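PDB 4H8Q: iron Transport-associated domain protein from Bacillus anthracis, which is a secreted hemophore, IsdX2, whose NEAT domains bind haem and extract it from methaemoglobin, serving haem scavenging by the anthrax bacillus. Local coordinates for the protoporphyrin IX containing Fe site. Numbering follows the deposited sequence.

The protoporphyrin IX containing Fe site. Residues 24, 31-33, 36, 61, 105, 107, 109, 114, 118, 120. With HEM (protoporphyrin IX containing Fe), chain B.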
# COMPACT_ATOMS: atom_id res chain seq x y z
N LYS A 24 8.93 7.80 3.90
CA LYS A 24 10.07 7.92 3.02
C LYS A 24 11.13 6.89 3.40
O LYS A 24 11.36 6.63 4.58
CB LYS A 24 10.62 9.35 3.12
CG LYS A 24 11.86 9.61 2.31
CD LYS A 24 12.25 11.08 2.39
CE LYS A 24 13.54 11.35 1.65
NZ LYS A 24 13.93 12.78 1.73
N SER A 31 5.99 10.03 3.57
CA SER A 31 6.32 10.00 2.15
C SER A 31 5.35 10.84 1.34
O SER A 31 4.18 11.00 1.72
CB SER A 31 6.25 8.56 1.63
OG SER A 31 6.52 8.51 0.24
N MET A 32 5.84 11.36 0.21
CA MET A 32 5.00 12.01 -0.80
C MET A 32 3.92 11.04 -1.28
O MET A 32 2.85 11.45 -1.74
CB MET A 32 5.85 12.46 -2.00
CG MET A 32 6.73 13.70 -1.77
SD MET A 32 5.83 15.27 -1.67
CE MET A 32 5.26 15.50 -3.36
N MET A 33 4.19 9.75 -1.16
CA MET A 33 3.21 8.74 -1.57
C MET A 33 2.01 8.71 -0.64
O MET A 33 0.92 8.29 -1.04
CB MET A 33 3.85 7.35 -1.66
CG MET A 33 2.85 6.27 -2.05
SD MET A 33 3.70 4.75 -2.51
CE MET A 33 2.26 3.75 -2.93
N TYR A 36 -1.39 9.74 -1.73
CA TYR A 36 -2.04 9.01 -2.82
C TYR A 36 -2.57 7.65 -2.39
O TYR A 36 -2.86 6.80 -3.22
CB TYR A 36 -1.08 8.85 -3.99
CG TYR A 36 -0.69 10.18 -4.58
CD1 TYR A 36 -1.52 10.83 -5.48
CD2 TYR A 36 0.49 10.81 -4.20
CE1 TYR A 36 -1.19 12.06 -6.00
CE2 TYR A 36 0.84 12.05 -4.72
CZ TYR A 36 -0.01 12.66 -5.62
OH TYR A 36 0.32 13.89 -6.14
N TRP A 61 -1.51 7.27 -12.66
CA TRP A 61 -0.11 7.68 -12.49
C TRP A 61 0.76 6.60 -11.86
O TRP A 61 1.98 6.59 -12.01
CB TRP A 61 -0.04 8.90 -11.59
CG TRP A 61 -0.52 10.16 -12.19
CD1 TRP A 61 -0.87 10.37 -13.50
CD2 TRP A 61 -0.72 11.39 -11.51
NE1 TRP A 61 -1.27 11.68 -13.67
CE2 TRP A 61 -1.20 12.32 -12.47
CE3 TRP A 61 -0.55 11.81 -10.19
CZ2 TRP A 61 -1.49 13.64 -12.13
CZ3 TRP A 61 -0.85 13.12 -9.86
CH2 TRP A 61 -1.31 14.02 -10.83
N VAL A 105 7.36 1.58 -5.57
CA VAL A 105 6.34 2.21 -6.41
C VAL A 105 6.99 2.80 -7.65
O VAL A 105 8.11 3.31 -7.60
CB VAL A 105 5.55 3.29 -5.61
CG1 VAL A 105 6.45 4.48 -5.21
CG2 VAL A 105 4.33 3.75 -6.40
N VAL A 107 6.06 5.57 -10.72
CA VAL A 107 5.12 6.63 -11.05
C VAL A 107 5.44 7.19 -12.43
O VAL A 107 6.61 7.42 -12.76
CB VAL A 107 5.21 7.78 -10.02
CG1 VAL A 107 4.12 8.82 -10.29
CG2 VAL A 107 5.11 7.25 -8.60
N ILE A 109 3.94 10.24 -15.03
CA ILE A 109 3.03 11.30 -15.40
C ILE A 109 3.57 11.92 -16.68
O ILE A 109 4.45 12.78 -16.65
CB ILE A 109 2.91 12.38 -14.31
CG1 ILE A 109 2.71 11.73 -12.94
CG2 ILE A 109 1.77 13.34 -14.65
CD1 ILE A 109 2.62 12.71 -11.81
N TYR A 114 7.33 13.37 -15.37
CA TYR A 114 7.66 12.81 -14.07
C TYR A 114 7.66 11.29 -14.19
O TYR A 114 6.61 10.67 -14.33
CB TYR A 114 6.63 13.26 -13.03
CG TYR A 114 6.93 12.84 -11.60
CD1 TYR A 114 7.80 13.59 -10.80
CD2 TYR A 114 6.33 11.73 -11.03
CE1 TYR A 114 8.07 13.23 -9.49
CE2 TYR A 114 6.58 11.36 -9.72
CZ TYR A 114 7.46 12.11 -8.96
OH TYR A 114 7.69 11.73 -7.65
N TYR A 118 10.61 4.40 -6.64
CA TYR A 118 11.05 4.66 -5.28
C TYR A 118 10.85 3.45 -4.40
O TYR A 118 9.97 2.62 -4.65
CB TYR A 118 10.21 5.78 -4.65
CG TYR A 118 10.19 7.09 -5.38
CD1 TYR A 118 11.23 8.00 -5.24
CD2 TYR A 118 9.11 7.45 -6.17
CE1 TYR A 118 11.21 9.21 -5.89
CE2 TYR A 118 9.08 8.68 -6.83
CZ TYR A 118 10.13 9.55 -6.67
OH TYR A 118 10.11 10.76 -7.32
N VAL A 120 9.66 2.69 -0.48
CA VAL A 120 9.01 3.29 0.67
C VAL A 120 8.76 2.22 1.72
O VAL A 120 8.92 1.02 1.44
CB VAL A 120 7.64 3.90 0.31
CG1 VAL A 120 7.80 5.06 -0.65
CG2 VAL A 120 6.74 2.82 -0.31
CHA HEM B . 9.64 12.42 -4.26
CHB HEM B . 7.11 15.79 -6.67
CHC HEM B . 3.60 12.56 -7.63
CHD HEM B . 5.82 9.35 -4.73
C1A HEM B . 9.26 13.60 -4.84
C2A HEM B . 10.03 14.83 -4.83
C3A HEM B . 9.31 15.75 -5.49
C4A HEM B . 8.09 15.14 -5.95
CMA HEM B . 9.71 17.22 -5.75
CAA HEM B . 11.41 15.03 -4.15
CBA HEM B . 11.23 14.99 -2.64
CGA HEM B . 10.29 16.06 -2.14
O1A HEM B . 10.40 17.23 -2.58
O2A HEM B . 9.42 15.76 -1.27
C1B HEM B . 5.94 15.21 -7.11
C2B HEM B . 4.89 15.91 -7.81
C3B HEM B . 3.92 15.04 -8.08
C4B HEM B . 4.32 13.74 -7.56
CMB HEM B . 4.89 17.42 -8.16
CAB HEM B . 2.62 15.38 -8.82
CBB HEM B . 1.65 14.47 -8.93
C1C HEM B . 3.88 11.42 -6.90
C2C HEM B . 3.04 10.24 -6.82
C3C HEM B . 3.65 9.35 -6.03
C4C HEM B . 4.90 9.93 -5.57
CMC HEM B . 1.69 10.05 -7.56
CAC HEM B . 3.12 7.95 -5.66
CBC HEM B . 3.91 7.11 -4.98
C1D HEM B . 7.03 9.89 -4.37
C2D HEM B . 7.99 9.20 -3.55
C3D HEM B . 9.17 10.14 -3.40
C4D HEM B . 8.82 11.32 -4.15
CMD HEM B . 7.85 7.79 -2.94
CAD HEM B . 10.47 9.87 -2.62
CBD HEM B . 10.46 10.66 -1.32
CGD HEM B . 9.29 10.30 -0.45
O1D HEM B . 9.05 9.09 -0.18
O2D HEM B . 8.59 11.25 -0.01
NA HEM B . 8.09 13.82 -5.53
NB HEM B . 5.57 13.89 -6.97
NC HEM B . 4.99 11.20 -6.11
ND HEM B . 7.55 11.14 -4.70
FE HEM B . 6.66 12.44 -6.02
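In this NEAT-domain pocket the haem is sandwiched between strand 114-125 on one face and the 3-10 helix 32-36 on the other. Tyr114 is the axial ligand: with CG anti to the backbone N (chi1 -175°), it brings its phenol oxygen OH to the haem FE at 2.1 Å, completing a near square-pyramidal set with the porphyrin nitrogens. Four residues along the same strand, Tyr118 lies flat on the haem, its ring stacked on the pyrrole containing ND with centroids 3.5 Å apart and planes only 3° from parallel. Its OH donates a hydrogen bond to Tyr114 OH (2.6 Å), which holds the ligand in place and may favour its phenolate form. Across the porphyrin, Met32 sets CB over the face of that same pyrrole, then bends at chi2 and chi3, crossing the face so that the methyl CE comes down by CHB and C1B of the opposite pyrrole. Tyr36, on this side too, turns its ring face to the haem methyl CMC, 3.5 Å from the ring centroid. One propionate is gripped at both oxygens: Ser31 OG donates to O1D (2.6 Å), and the backbone N of Met32 to O2D in a nearly straight bond (2.8 Å, 172° at H). Met33 N in turn donates to Ser31 OG at 3.0 Å, fixing that hydroxyl. Val105 and Met33 pack around the vinyl carbon CBC, while Ile109 CD1 meets the other vinyl at CBB. The site thus holds the haem that this hemophore carries, by the Tyr114 bond to iron, packing on both faces and hydrogen bonds to a propionate.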